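Local coordinates for nisin biosynthesis protein NisC (Lactococcus lactis subsp. lactis, PDB 2G0D), which acts as the zinc-containing cyclase that closes the thioether rings of the lantibiotic nisin during its biosynthesis, at residues A[30-33]-A[34-37]; A[64-67]-A[68-72]; A[308-311]-A[312-316]; A[357-360]-A[361-365]; A[389-392]-A[393-397]. All coordinates share one frame; numbering follows the deposited sequence.

Interaction 1. Residues A[30-33]-A[34-37]; sequences ELTL and STGL
The tight turn that leads into helix 37-45 is closed where Glu30 and Thr32 meet Thr35, Gly36 and Leu37, with Gly36 at the N-cap position. Its straightest bond runs from Leu37 N to Glu30 O, 2.8 Å with a nearly linear N-H (178°). Gly36 N reaches Thr32 O at 2.9 Å, a more bent bond, so the amides of the N-cap glycine and of the first helical residue are both held. The side chain of Thr32 reinforces the bend. With chi1 at 68°, its OG1 sits between the backbone N and carbonyl carbon and accepts from Thr35 N at 3.1 Å, while also being hydrogen-bonded to Gly29 O. The two threonine side chains run obliquely across one another, with Thr32 OG1 and Thr35 OG1 3.0 Å apart. A water donates to both Leu33 O and Gly36 O, linking the two carbonyls across the turn. The side chain of Ser34 is about 10 Å from the zinc ion, and its OG is hydrogen-bonded to Tyr82 O in a neighbouring loop. Leu37 packs against Trp15 and Thr19 of helix 3-20 and against Tyr63 and Tyr66 of helix 53-74, while Leu31 leans on Ile67 of that second helix.

Interaction 2. Residues A[64-67]-A[68-72]; sequences IEYI and VSKLS
Lys70 folds back over the ring of Tyr66, one helical turn earlier on helix 53-74. Its CG lies 4.0 Å above one face of the phenol, displaced toward the rim, and the chain then runs obliquely to the hydroxyl. There CE packs 3.6 Å from Tyr66 CZ, and NZ is modelled 2.6 Å from Tyr66 OH as a hydrogen bond, a length to be taken with caution because the hydroxyl is crowded in the model. Bends at chi2 (-56°) and chi4 (81°) bring the ammonium down to the ring end. Beside this pair, Ile67 and Leu71 lie side by side, with Ile67 CG2 4.1 Å from Leu71 CG. The underlying scaffold is regular alpha-helical bonding, such as Val68 N to Ile64 O at 2.9 Å and Leu71 N to Ile67 O at 3.0 Å. Farther out, the ammonium of Lys70 has a salt-bridge partner in Glu30. Ile64 and Ile67 face inward onto Ile41 of helix 37-45 and onto Ile92 and Ile88 of helix 85-92, and Val68 meets Leu105 of helix 100-122.

Interaction 3. Residues A[308-311]-A[312-316]; sequences LESA and MQRKL
Arg314 doubles back along its own helix so that the guanidinium comes to rest beside Ser310. CG leaves anti to the backbone N (chi1 -174°), and a bend at chi3 (47°) then turns the flat head toward the preceding turn. NH1 donates to Ser310 OG at 2.9 Å, a bent bond whose acceptor is tilted 29° from the guanidinium plane. Ser310 O lies 3.5 Å above one face of the same group, offset toward its rim. NH2 passes 3.7 Å from Ala311 CB on its way to a salt bridge with Asp275, the stronger polar partner of this arginine. All this happens at the C-terminal end of helix 298-314, one of the helices of the alpha toroid. Lys315 leaves the helix with positive phi, yet its N still donates to Ala311 O at 2.7 Å. Its chain curls round so that NZ donates to Met312 O, 2.8 Å away, satisfying a carbonyl of the last turn. On another side of the helix, Leu308 and Met312 lie alongside each other, pointing the same way, with Leu308 CD1 4.2 Å from Met312 CG; they pack toward Phe337 and Cys334 of helix 327-341. Toward the surface, the extended Gln313 chain crosses that of Glu309, and its NE2 stands 4.0 Å from Glu309 CG.

Interaction 4. Residues A[357-360]-A[361-365]; sequences SEQI and LEEYG
Ser357 to Glu362 form the short helix 357-362, and the chain leaves it at Glu363. Leu361 N bonds to Ser357 O at 3.2 Å, and Glu362 N to Glu358 O (3.2 Å) and Glu363 N to Gln359 O (3.1 Å) follow. Regular bonding then stops: Tyr364 N is 3.1 Å from Ile360 O but badly angled for a hydrogen bond, and makes a weak one to Leu361 O instead. Ile360 O lies close to the plane of the Tyr364 ring, at its edge and 3.9 Å from CD1, while Tyr364 CB is 3.3 Å from Ile360 O. The ring is carried there with CG anti to the backbone N (chi1 -156°), and its hydroxyl bonds to Glu374 O. On the solvent side, the extended side chains of Gln359 and Glu363 meet with their amide and carboxylate planes 25° apart. Gln359 NE2 and Glu363 OE2 are 3.2 Å apart, but the N-H is misdirected; the carboxylate oxygen lies almost as near Gln359 CG, at 3.4 Å. Leu361 packs against Ile4 of helix 3-20, and Ile360 against Cys379 of helix 376-387. Tyr364 ties the end of the helix to the loop before helix 376-387, whereas the exposed amide and carboxylate probably interact only through contact and weak electrostatics, so the turn depends on its backbone bonds.

Interaction 5. Residues A[389-392]-A[393-397]; sequences SINF and TYWRQ
The amide of Asn391 lies against the guanidinium of Arg396 and beside the indole of Trp395. Its OD1 lies 3.2 Å above one face of the guanidinium, offset toward the rim, with the two planes 39° apart; at the edge of that group, in its plane, sits a water that accepts from NH2 and donates to Ser389 O. The amide is nearly parallel to the indole (planes 6° apart) but displaced from its plane, and Trp395 NE1 makes a weak bond to Asn391 OD1 at 2.9 Å. Arg396 CG lies over the centre of one indole face, 3.8 Å above it. Asn391 ND2 donates to Ser389 O at 3.0 Å, which helps fix the amide's rotation, and faces Arg396 NH2, a second donor with its own acceptors, 3.1 Å away without bonding. The bend between the partners is an ST turn: Thr393 OG1 accepts from Trp395 N at 3.2 Å, just ahead of the 3-10 segment, and is also bonded to Glu46. A second water joins Asn391 OD1 to Thr393 O, donating to each at 2.7 Å. Asn391 OD1 therefore accepts from water and indole while facing a positive group, which would probably polarise its carbonyl. Arg396 also makes salt bridges to Glu332 and Asp403, which probably balance its charge, and the indole rests on Leu42 of helix 37-45 and Leu381 of helix 376-387.

Interactions 1 and 5 are buried turns nearer the middle of the chain, where backbone amides and waters are joined by short polar side chains in interaction 1 and by flat indole, amide and guanidinium groups in interaction 5. The other three are partly buried turns of helix, with apolar residues facing inward and long polar chains near the surface. Interactions 1 and 2 touch directly, joined by the Glu30-Lys70 salt bridge together with apolar packing. Interactions 1 and 5 stay about 6 Å apart at their nearest atoms, both bordering helix 37-45. Interactions 4 and 5 each pack on helix 376-387. Interactions 2 and 3 lie on opposite sides of the chain's centre, their own centres about 42 Å apart.

Interaction 1. Residues A[30-33]-A[34-37]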
loop_
_atom_site.group_PDB
_atom_site.type_symbol
_atom_site.label_atom_id
_atom_site.label_comp_id
_atom_site.label_asym_id
_atom_site.label_seq_id
_atom_site.Cartn_x
_atom_site.Cartn_y
_atom_site.Cartn_z
ATOM N N GLU A 30 -13.830 3.049 -12.226
ATOM C CA GLU A 30 -13.124 2.286 -13.249
ATOM C C GLU A 30 -11.725 2.809 -13.604
ATOM O O GLU A 30 -10.965 2.128 -14.271
ATOM C CB GLU A 30 -14.002 2.049 -14.479
ATOM C CG GLU A 30 -14.239 3.216 -15.400
ATOM C CD GLU A 30 -15.284 2.878 -16.484
ATOM O OE1 GLU A 30 -16.255 2.124 -16.205
ATOM O OE2 GLU A 30 -15.122 3.361 -17.616
ATOM N N LEU A 31 -11.385 4.005 -13.143
ATOM C CA LEU A 31 -10.037 4.519 -13.369
ATOM C C LEU A 31 -9.118 4.392 -12.153
ATOM O O LEU A 31 -7.986 4.844 -12.191
ATOM C CB LEU A 31 -10.074 5.962 -13.868
ATOM C CG LEU A 31 -10.762 6.100 -15.221
ATOM C CD1 LEU A 31 -12.026 6.919 -15.035
ATOM C CD2 LEU A 31 -9.861 6.773 -16.205
ATOM N N THR A 32 -9.616 3.768 -11.088
ATOM C CA THR A 32 -8.879 3.662 -9.827
ATOM C C THR A 32 -8.005 2.416 -9.806
ATOM O O THR A 32 -8.356 1.387 -10.375
ATOM C CB THR A 32 -9.839 3.593 -8.608
ATOM O OG1 THR A 32 -10.559 2.347 -8.632
ATOM C CG2 THR A 32 -10.830 4.775 -8.612
ATOM N N LEU A 33 -6.870 2.497 -9.123
ATOM C CA LEU A 33 -6.094 1.291 -8.813
ATOM C C LEU A 33 -6.924 0.309 -7.966
ATOM O O LEU A 33 -6.882 -0.910 -8.199
ATOM C CB LEU A 33 -4.779 1.650 -8.109
ATOM C CG LEU A 33 -3.895 0.499 -7.573
ATOM C CD1 LEU A 33 -3.565 -0.577 -8.655
ATOM C CD2 LEU A 33 -2.607 1.069 -6.950
ATOM N N SER A 34 -7.702 0.839 -7.021
ATOM C CA SER A 34 -8.444 0.009 -6.064
ATOM C C SER A 34 -9.305 -1.030 -6.710
ATOM O O SER A 34 -9.265 -2.195 -6.284
ATOM C CB SER A 34 -9.372 0.856 -5.186
ATOM O OG SER A 34 -8.599 1.582 -4.282
ATOM N N THR A 35 -10.113 -0.595 -7.689
ATOM C CA THR A 35 -11.173 -1.436 -8.267
ATOM C C THR A 35 -11.223 -1.428 -9.798
ATOM O O THR A 35 -11.979 -2.189 -10.391
ATOM C CB THR A 35 -12.592 -1.001 -7.783
ATOM O OG1 THR A 35 -12.788 0.376 -8.118
ATOM C CG2 THR A 35 -12.760 -1.175 -6.256
ATOM N N GLY A 36 -10.444 -0.569 -10.438
ATOM C CA GLY A 36 -10.624 -0.329 -11.866
ATOM C C GLY A 36 -9.450 -0.748 -12.732
ATOM O O GLY A 36 -8.640 -1.613 -12.344
ATOM N N LEU A 37 -9.352 -0.111 -13.894
ATOM C CA LEU A 37 -8.447 -0.544 -14.972
ATOM C C LEU A 37 -6.942 -0.580 -14.678
ATOM O O LEU A 37 -6.256 -1.453 -15.162
ATOM C CB LEU A 37 -8.712 0.256 -16.245
ATOM C CG LEU A 37 -9.992 -0.191 -16.957
ATOM C CD1 LEU A 37 -10.412 0.870 -18.014
ATOM C CD2 LEU A 37 -9.806 -1.580 -17.611
HETATM O O HOH W 1 -7.984 -2.619 -9.849
#

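Interaction 2. Residues A[64-67]-A[68-72]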
loop_
_atom_site.group_PDB
_atom_site.type_symbol
_atom_site.label_atom_id
_atom_site.label_comp_id
_atom_site.label_asym_id
_atom_site.label_seq_id
_atom_site.Cartn_x
_atom_site.Cartn_y
_atom_site.Cartn_z
ATOM N N ILE A 64 -5.598 1.533 -21.763
ATOM C CA ILE A 64 -4.878 2.798 -21.632
ATOM C C ILE A 64 -5.525 3.897 -22.491
ATOM O O ILE A 64 -5.823 4.990 -21.996
ATOM C CB ILE A 64 -3.369 2.655 -21.969
ATOM C CG1 ILE A 64 -2.632 1.854 -20.881
ATOM C CG2 ILE A 64 -2.719 4.016 -22.082
ATOM C CD1 ILE A 64 -1.295 1.347 -21.320
ATOM N N GLU A 65 -5.748 3.616 -23.773
ATOM C CA GLU A 65 -6.422 4.588 -24.617
ATOM C C GLU A 65 -7.793 4.938 -24.041
ATOM O O GLU A 65 -8.172 6.116 -24.000
ATOM C CB GLU A 65 -6.492 4.141 -26.082
ATOM C CG GLU A 65 -5.172 4.374 -26.865
ATOM C CD GLU A 65 -4.566 5.793 -26.699
ATOM O OE1 GLU A 65 -5.021 6.754 -27.401
ATOM O OE2 GLU A 65 -3.610 5.940 -25.880
ATOM N N TYR A 66 -8.507 3.931 -23.546
ATOM C CA TYR A 66 -9.784 4.171 -22.875
ATOM C C TYR A 66 -9.610 5.071 -21.654
ATOM O O TYR A 66 -10.459 5.911 -21.391
ATOM C CB TYR A 66 -10.443 2.857 -22.484
ATOM C CG TYR A 66 -11.761 2.994 -21.773
ATOM C CD1 TYR A 66 -12.954 3.038 -22.491
ATOM C CD2 TYR A 66 -11.824 3.056 -20.378
ATOM C CE1 TYR A 66 -14.183 3.158 -21.843
ATOM C CE2 TYR A 66 -13.038 3.153 -19.710
ATOM C CZ TYR A 66 -14.227 3.209 -20.458
ATOM O OH TYR A 66 -15.456 3.308 -19.829
ATOM N N ILE A 67 -8.522 4.887 -20.900
ATOM C CA ILE A 67 -8.238 5.765 -19.763
ATOM C C ILE A 67 -7.961 7.225 -20.167
ATOM O O ILE A 67 -8.560 8.135 -19.588
ATOM C CB ILE A 67 -7.090 5.234 -18.849
ATOM C CG1 ILE A 67 -7.555 4.025 -18.006
ATOM C CG2 ILE A 67 -6.587 6.346 -17.936
ATOM C CD1 ILE A 67 -6.421 3.333 -17.270
ATOM N N VAL A 68 -7.059 7.465 -21.124
ATOM C CA VAL A 68 -6.774 8.867 -21.510
ATOM C C VAL A 68 -8.016 9.581 -22.067
ATOM O O VAL A 68 -8.253 10.762 -21.780
ATOM C CB VAL A 68 -5.440 9.096 -22.356
ATOM C CG1 VAL A 68 -4.766 7.795 -22.798
ATOM C CG2 VAL A 68 -5.651 10.074 -23.541
ATOM N N SER A 69 -8.839 8.843 -22.803
ATOM C CA SER A 69 -10.088 9.380 -23.320
ATOM C C SER A 69 -11.019 9.861 -22.204
ATOM O O SER A 69 -11.666 10.913 -22.339
ATOM C CB SER A 69 -10.787 8.343 -24.188
ATOM O OG SER A 69 -12.185 8.515 -24.114
ATOM N N LYS A 70 -11.080 9.096 -21.111
ATOM C CA LYS A 70 -11.926 9.449 -19.965
ATOM C C LYS A 70 -11.346 10.600 -19.159
ATOM O O LYS A 70 -12.096 11.383 -18.573
ATOM C CB LYS A 70 -12.139 8.249 -19.035
ATOM C CG LYS A 70 -13.033 7.158 -19.591
ATOM C CD LYS A 70 -14.397 7.703 -19.980
ATOM C CE LYS A 70 -15.256 6.624 -20.590
ATOM N NZ LYS A 70 -15.844 5.819 -19.496
ATOM N N LEU A 71 -10.013 10.672 -19.119
ATOM C CA LEU A 71 -9.281 11.727 -18.423
ATOM C C LEU A 71 -9.460 13.030 -19.170
ATOM O O LEU A 71 -9.694 14.065 -18.560
ATOM C CB LEU A 71 -7.779 11.413 -18.337
ATOM C CG LEU A 71 -7.202 10.392 -17.338
ATOM C CD1 LEU A 71 -5.679 10.377 -17.389
ATOM C CD2 LEU A 71 -7.680 10.644 -15.921
ATOM N N SER A 72 -9.342 12.966 -20.496
ATOM C CA SER A 72 -9.441 14.156 -21.328
ATOM C C SER A 72 -10.827 14.800 -21.203
ATOM O O SER A 72 -10.946 16.022 -21.226
ATOM C CB SER A 72 -9.119 13.828 -22.790
ATOM O OG SER A 72 -10.289 13.440 -23.490
#

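Interaction 3. Residues A[308-311]-A[312-316]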
loop_
_atom_site.group_PDB
_atom_site.type_symbol
_atom_site.label_atom_id
_atom_site.label_comp_id
_atom_site.label_asym_id
_atom_site.label_seq_id
_atom_site.Cartn_x
_atom_site.Cartn_y
_atom_site.Cartn_z
ATOM N N LEU A 308 5.741 -10.967 12.083
ATOM C CA LEU A 308 5.051 -11.511 10.923
ATOM C C LEU A 308 4.771 -12.993 11.168
ATOM O O LEU A 308 3.715 -13.506 10.811
ATOM C CB LEU A 308 5.875 -11.325 9.637
ATOM C CG LEU A 308 5.243 -11.904 8.347
ATOM C CD1 LEU A 308 3.826 -11.347 8.119
ATOM C CD2 LEU A 308 6.140 -11.669 7.132
ATOM N N GLU A 309 5.738 -13.663 11.775
ATOM C CA GLU A 309 5.657 -15.102 12.004
ATOM C C GLU A 309 4.496 -15.404 12.952
ATOM O O GLU A 309 3.747 -16.353 12.728
ATOM C CB GLU A 309 6.989 -15.628 12.535
ATOM C CG GLU A 309 7.168 -17.099 12.379
ATOM C CD GLU A 309 8.549 -17.602 12.840
ATOM O OE1 GLU A 309 9.325 -16.840 13.488
ATOM O OE2 GLU A 309 8.847 -18.776 12.528
ATOM N N SER A 310 4.332 -14.552 13.963
ATOM C CA SER A 310 3.217 -14.630 14.900
ATOM C C SER A 310 1.896 -14.530 14.180
ATOM O O SER A 310 0.963 -15.266 14.490
ATOM C CB SER A 310 3.283 -13.491 15.921
ATOM O OG SER A 310 2.442 -13.771 17.013
ATOM N N ALA A 311 1.816 -13.594 13.242
ATOM C CA ALA A 311 0.601 -13.373 12.456
ATOM C C ALA A 311 0.324 -14.511 11.478
ATOM O O ALA A 311 -0.813 -14.895 11.297
ATOM C CB ALA A 311 0.684 -12.058 11.725
ATOM N N MET A 312 1.364 -15.064 10.868
ATOM C CA MET A 312 1.201 -16.219 9.988
ATOM C C MET A 312 0.659 -17.425 10.758
ATOM O O MET A 312 -0.295 -18.067 10.329
ATOM C CB MET A 312 2.515 -16.547 9.271
ATOM C CG MET A 312 2.987 -15.445 8.280
ATOM S SD MET A 312 1.691 -14.882 7.134
ATOM C CE MET A 312 1.282 -16.428 6.295
ATOM N N GLN A 313 1.241 -17.692 11.919
ATOM C CA GLN A 313 0.761 -18.741 12.803
ATOM C C GLN A 313 -0.699 -18.542 13.180
ATOM O O GLN A 313 -1.441 -19.517 13.245
ATOM C CB GLN A 313 1.624 -18.823 14.069
ATOM C CG GLN A 313 3.004 -19.448 13.846
ATOM C CD GLN A 313 3.999 -19.142 14.973
ATOM O OE1 GLN A 313 3.645 -18.499 15.967
ATOM N NE2 GLN A 313 5.250 -19.591 14.814
ATOM N N ARG A 314 -1.087 -17.282 13.411
ATOM C CA ARG A 314 -2.388 -16.908 14.017
ATOM C C ARG A 314 -3.526 -16.646 13.003
ATOM O O ARG A 314 -4.619 -17.184 13.141
ATOM C CB ARG A 314 -2.183 -15.676 14.923
ATOM C CG ARG A 314 -3.393 -15.220 15.754
ATOM C CD ARG A 314 -3.067 -13.983 16.584
ATOM N NE ARG A 314 -2.381 -12.977 15.764
ATOM C CZ ARG A 314 -1.118 -12.578 15.949
ATOM N NH1 ARG A 314 -0.375 -13.043 16.963
ATOM N NH2 ARG A 314 -0.614 -11.688 15.138
ATOM N N LYS A 315 -3.250 -15.817 11.993
ATOM C CA LYS A 315 -4.213 -15.450 10.946
ATOM C C LYS A 315 -5.516 -14.888 11.525
ATOM O O LYS A 315 -6.601 -15.227 11.086
ATOM C CB LYS A 315 -4.511 -16.615 9.977
ATOM C CG LYS A 315 -3.304 -17.397 9.501
ATOM C CD LYS A 315 -3.666 -18.290 8.344
ATOM C CE LYS A 315 -3.230 -19.696 8.565
ATOM N NZ LYS A 315 -1.779 -19.858 8.746
ATOM N N LEU A 316 -5.385 -13.991 12.486
ATOM C CA LEU A 316 -6.531 -13.403 13.155
ATOM C C LEU A 316 -7.431 -12.643 12.181
ATOM O O LEU A 316 -6.963 -11.796 11.411
ATOM C CB LEU A 316 -6.018 -12.489 14.262
ATOM C CG LEU A 316 -6.954 -12.009 15.350
ATOM C CD1 LEU A 316 -7.503 -13.174 16.202
ATOM C CD2 LEU A 316 -6.210 -10.970 16.178
#

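Interaction 4. Residues A[357-360]-A[361-365]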
loop_
_atom_site.group_PDB
_atom_site.type_symbol
_atom_site.label_atom_id
_atom_site.label_comp_id
_atom_site.label_asym_id
_atom_site.label_seq_id
_atom_site.Cartn_x
_atom_site.Cartn_y
_atom_site.Cartn_z
ATOM N N SER A 357 -3.607 -23.310 -4.750
ATOM C CA SER A 357 -3.849 -22.150 -5.635
ATOM C C SER A 357 -5.108 -22.283 -6.473
ATOM O O SER A 357 -5.827 -21.299 -6.688
ATOM C CB SER A 357 -2.668 -21.920 -6.577
ATOM O OG SER A 357 -2.860 -22.641 -7.795
ATOM N N GLU A 358 -5.339 -23.499 -6.962
ATOM C CA GLU A 358 -6.486 -23.819 -7.798
ATOM C C GLU A 358 -7.798 -23.559 -7.064
ATOM O O GLU A 358 -8.697 -22.884 -7.585
ATOM C CB GLU A 358 -6.406 -25.279 -8.288
ATOM C CG GLU A 358 -6.579 -26.374 -7.203
ATOM C CD GLU A 358 -5.512 -26.337 -6.097
ATOM O OE1 GLU A 358 -4.310 -26.145 -6.421
ATOM O OE2 GLU A 358 -5.886 -26.508 -4.906
ATOM N N GLN A 359 -7.898 -24.102 -5.856
ATOM C CA GLN A 359 -9.069 -23.918 -5.015
ATOM C C GLN A 359 -9.232 -22.435 -4.624
ATOM O O GLN A 359 -10.347 -21.935 -4.497
ATOM C CB GLN A 359 -8.978 -24.841 -3.785
ATOM C CG GLN A 359 -9.914 -24.476 -2.638
ATOM C CD GLN A 359 -9.935 -25.511 -1.514
ATOM O OE1 GLN A 359 -9.418 -26.624 -1.659
ATOM N NE2 GLN A 359 -10.558 -25.148 -0.390
ATOM N N ILE A 360 -8.118 -21.733 -4.462
ATOM C CA ILE A 360 -8.175 -20.315 -4.105
ATOM C C ILE A 360 -8.920 -19.477 -5.174
ATOM O O ILE A 360 -9.805 -18.703 -4.840
ATOM C CB ILE A 360 -6.768 -19.742 -3.749
ATOM C CG1 ILE A 360 -6.286 -20.345 -2.418
ATOM C CG2 ILE A 360 -6.816 -18.216 -3.652
ATOM C CD1 ILE A 360 -4.770 -20.186 -2.132
ATOM N N LEU A 361 -8.590 -19.675 -6.448
ATOM C CA LEU A 361 -9.239 -18.942 -7.542
ATOM C C LEU A 361 -10.679 -19.341 -7.818
ATOM O O LEU A 361 -11.517 -18.479 -8.088
ATOM C CB LEU A 361 -8.440 -19.070 -8.829
ATOM C CG LEU A 361 -7.146 -18.267 -8.969
ATOM C CD1 LEU A 361 -6.690 -18.268 -10.420
ATOM C CD2 LEU A 361 -7.309 -16.839 -8.454
ATOM N N GLU A 362 -10.957 -20.645 -7.770
ATOM C CA GLU A 362 -12.282 -21.176 -8.065
ATOM C C GLU A 362 -13.300 -20.734 -7.012
ATOM O O GLU A 362 -14.430 -20.373 -7.343
ATOM C CB GLU A 362 -12.220 -22.700 -8.145
ATOM C CG GLU A 362 -13.503 -23.374 -8.614
ATOM C CD GLU A 362 -13.639 -24.791 -8.077
ATOM O OE1 GLU A 362 -12.808 -25.653 -8.460
ATOM O OE2 GLU A 362 -14.574 -25.034 -7.269
ATOM N N GLU A 363 -12.897 -20.764 -5.748
ATOM C CA GLU A 363 -13.781 -20.355 -4.668
ATOM C C GLU A 363 -13.693 -18.861 -4.399
ATOM O O GLU A 363 -14.360 -18.359 -3.501
ATOM C CB GLU A 363 -13.463 -21.123 -3.382
ATOM C CG GLU A 363 -13.733 -22.635 -3.456
ATOM C CD GLU A 363 -13.509 -23.338 -2.120
ATOM O OE1 GLU A 363 -13.610 -22.683 -1.059
ATOM O OE2 GLU A 363 -13.240 -24.555 -2.127
ATOM N N TYR A 364 -12.866 -18.143 -5.157
ATOM C CA TYR A 364 -12.736 -16.705 -4.946
ATOM C C TYR A 364 -14.102 -16.042 -5.204
ATOM O O TYR A 364 -14.714 -16.243 -6.252
ATOM C CB TYR A 364 -11.615 -16.097 -5.817
ATOM C CG TYR A 364 -11.072 -14.810 -5.243
ATOM C CD1 TYR A 364 -9.882 -14.790 -4.539
ATOM C CD2 TYR A 364 -11.794 -13.622 -5.356
ATOM C CE1 TYR A 364 -9.408 -13.609 -3.973
ATOM C CE2 TYR A 364 -11.342 -12.449 -4.789
ATOM C CZ TYR A 364 -10.138 -12.439 -4.112
ATOM O OH TYR A 364 -9.696 -11.274 -3.556
ATOM N N GLY A 365 -14.592 -15.282 -4.233
ATOM C CA GLY A 365 -15.906 -14.644 -4.364
ATOM C C GLY A 365 -16.044 -13.745 -5.594
ATOM O O GLY A 365 -15.091 -13.046 -5.982
#

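Interaction 5. Residues A[389-392]-A[393-397]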
loop_
_atom_site.group_PDB
_atom_site.type_symbol
_atom_site.label_atom_id
_atom_site.label_comp_id
_atom_site.label_asym_id
_atom_site.label_seq_id
_atom_site.Cartn_x
_atom_site.Cartn_y
_atom_site.Cartn_z
ATOM N N SER A 389 8.907 -15.223 -11.126
ATOM C CA SER A 389 9.203 -14.193 -10.120
ATOM C C SER A 389 9.740 -12.871 -10.656
ATOM O O SER A 389 9.780 -11.911 -9.908
ATOM C CB SER A 389 10.128 -14.739 -9.009
ATOM O OG SER A 389 11.398 -15.069 -9.538
ATOM N N ILE A 390 10.172 -12.817 -11.926
ATOM C CA ILE A 390 10.511 -11.526 -12.509
ATOM C C ILE A 390 9.239 -10.657 -12.571
ATOM O O ILE A 390 8.210 -11.077 -13.125
ATOM C CB ILE A 390 11.198 -11.642 -13.893
ATOM C CG1 ILE A 390 12.619 -12.201 -13.736
ATOM C CG2 ILE A 390 11.287 -10.269 -14.597
ATOM C CD1 ILE A 390 13.329 -12.415 -15.025
ATOM N N ASN A 391 9.313 -9.478 -11.944
ATOM C CA ASN A 391 8.232 -8.489 -12.000
ATOM C C ASN A 391 8.449 -7.579 -13.162
ATOM O O ASN A 391 9.444 -6.842 -13.205
ATOM C CB ASN A 391 8.130 -7.652 -10.707
ATOM C CG ASN A 391 7.475 -8.408 -9.578
ATOM O OD1 ASN A 391 6.586 -7.883 -8.921
ATOM N ND2 ASN A 391 7.875 -9.670 -9.375
ATOM N N PHE A 392 7.521 -7.644 -14.109
ATOM C CA PHE A 392 7.519 -6.754 -15.248
ATOM C C PHE A 392 7.030 -5.334 -14.866
ATOM O O PHE A 392 7.341 -4.372 -15.565
ATOM C CB PHE A 392 6.639 -7.344 -16.353
ATOM C CG PHE A 392 7.122 -8.677 -16.864
ATOM C CD1 PHE A 392 8.232 -8.752 -17.714
ATOM C CD2 PHE A 392 6.478 -9.862 -16.488
ATOM C CE1 PHE A 392 8.690 -9.993 -18.182
ATOM C CE2 PHE A 392 6.918 -11.101 -16.949
ATOM C CZ PHE A 392 8.031 -11.172 -17.799
ATOM N N THR A 393 6.298 -5.219 -13.746
ATOM C CA THR A 393 5.650 -3.961 -13.369
ATOM C C THR A 393 6.102 -3.532 -11.992
ATOM O O THR A 393 6.776 -4.294 -11.297
ATOM C CB THR A 393 4.095 -4.107 -13.291
ATOM O OG1 THR A 393 3.738 -4.927 -12.169
ATOM C CG2 THR A 393 3.509 -4.730 -14.574
ATOM N N TYR A 394 5.664 -2.340 -11.567
ATOM C CA TYR A 394 5.917 -1.880 -10.201
ATOM C C TYR A 394 4.724 -2.058 -9.273
ATOM O O TYR A 394 4.561 -1.290 -8.318
ATOM C CB TYR A 394 6.420 -0.411 -10.187
ATOM C CG TYR A 394 7.722 -0.206 -10.940
ATOM C CD1 TYR A 394 8.947 -0.286 -10.287
ATOM C CD2 TYR A 394 7.718 0.030 -12.311
ATOM C CE1 TYR A 394 10.166 -0.115 -10.990
ATOM C CE2 TYR A 394 8.905 0.185 -13.036
ATOM C CZ TYR A 394 10.124 0.117 -12.370
ATOM O OH TYR A 394 11.284 0.312 -13.101
ATOM N N TRP A 395 3.885 -3.055 -9.530
ATOM C CA TRP A 395 2.647 -3.234 -8.738
ATOM C C TRP A 395 2.869 -3.276 -7.232
ATOM O O TRP A 395 2.041 -2.768 -6.466
ATOM C CB TRP A 395 1.856 -4.486 -9.158
ATOM C CG TRP A 395 2.472 -5.830 -8.789
ATOM C CD1 TRP A 395 3.502 -6.477 -9.446
ATOM C CD2 TRP A 395 2.055 -6.717 -7.732
ATOM N NE1 TRP A 395 3.743 -7.688 -8.853
ATOM C CE2 TRP A 395 2.881 -7.865 -7.803
ATOM C CE3 TRP A 395 1.060 -6.654 -6.730
ATOM C CZ2 TRP A 395 2.754 -8.947 -6.910
ATOM C CZ3 TRP A 395 0.932 -7.731 -5.846
ATOM C CH2 TRP A 395 1.784 -8.858 -5.937
ATOM N N ARG A 396 3.971 -3.896 -6.810
ATOM C CA ARG A 396 4.310 -4.045 -5.374
ATOM C C ARG A 396 4.477 -2.746 -4.600
ATOM O O ARG A 396 4.275 -2.715 -3.374
ATOM C CB ARG A 396 5.584 -4.904 -5.207
ATOM C CG ARG A 396 5.311 -6.393 -5.285
ATOM C CD ARG A 396 6.621 -7.241 -5.401
ATOM N NE ARG A 396 6.290 -8.677 -5.483
ATOM C CZ ARG A 396 7.102 -9.654 -5.894
ATOM N NH1 ARG A 396 6.621 -10.901 -5.915
ATOM N NH2 ARG A 396 8.370 -9.413 -6.291
ATOM N N GLN A 397 4.849 -1.681 -5.332
ATOM C CA GLN A 397 4.981 -0.335 -4.784
ATOM C C GLN A 397 3.705 0.106 -4.100
ATOM O O GLN A 397 3.751 0.818 -3.097
ATOM C CB GLN A 397 5.326 0.669 -5.895
ATOM C CG GLN A 397 6.068 1.933 -5.423
ATOM C CD GLN A 397 7.544 1.655 -5.014
ATOM O OE1 GLN A 397 8.265 2.548 -4.508
ATOM N NE2 GLN A 397 7.982 0.438 -5.230
HETATM O O HOH W 2 10.190 -11.250 -7.421
HETATM O O HOH W 3 6.518 -5.225 -8.738
#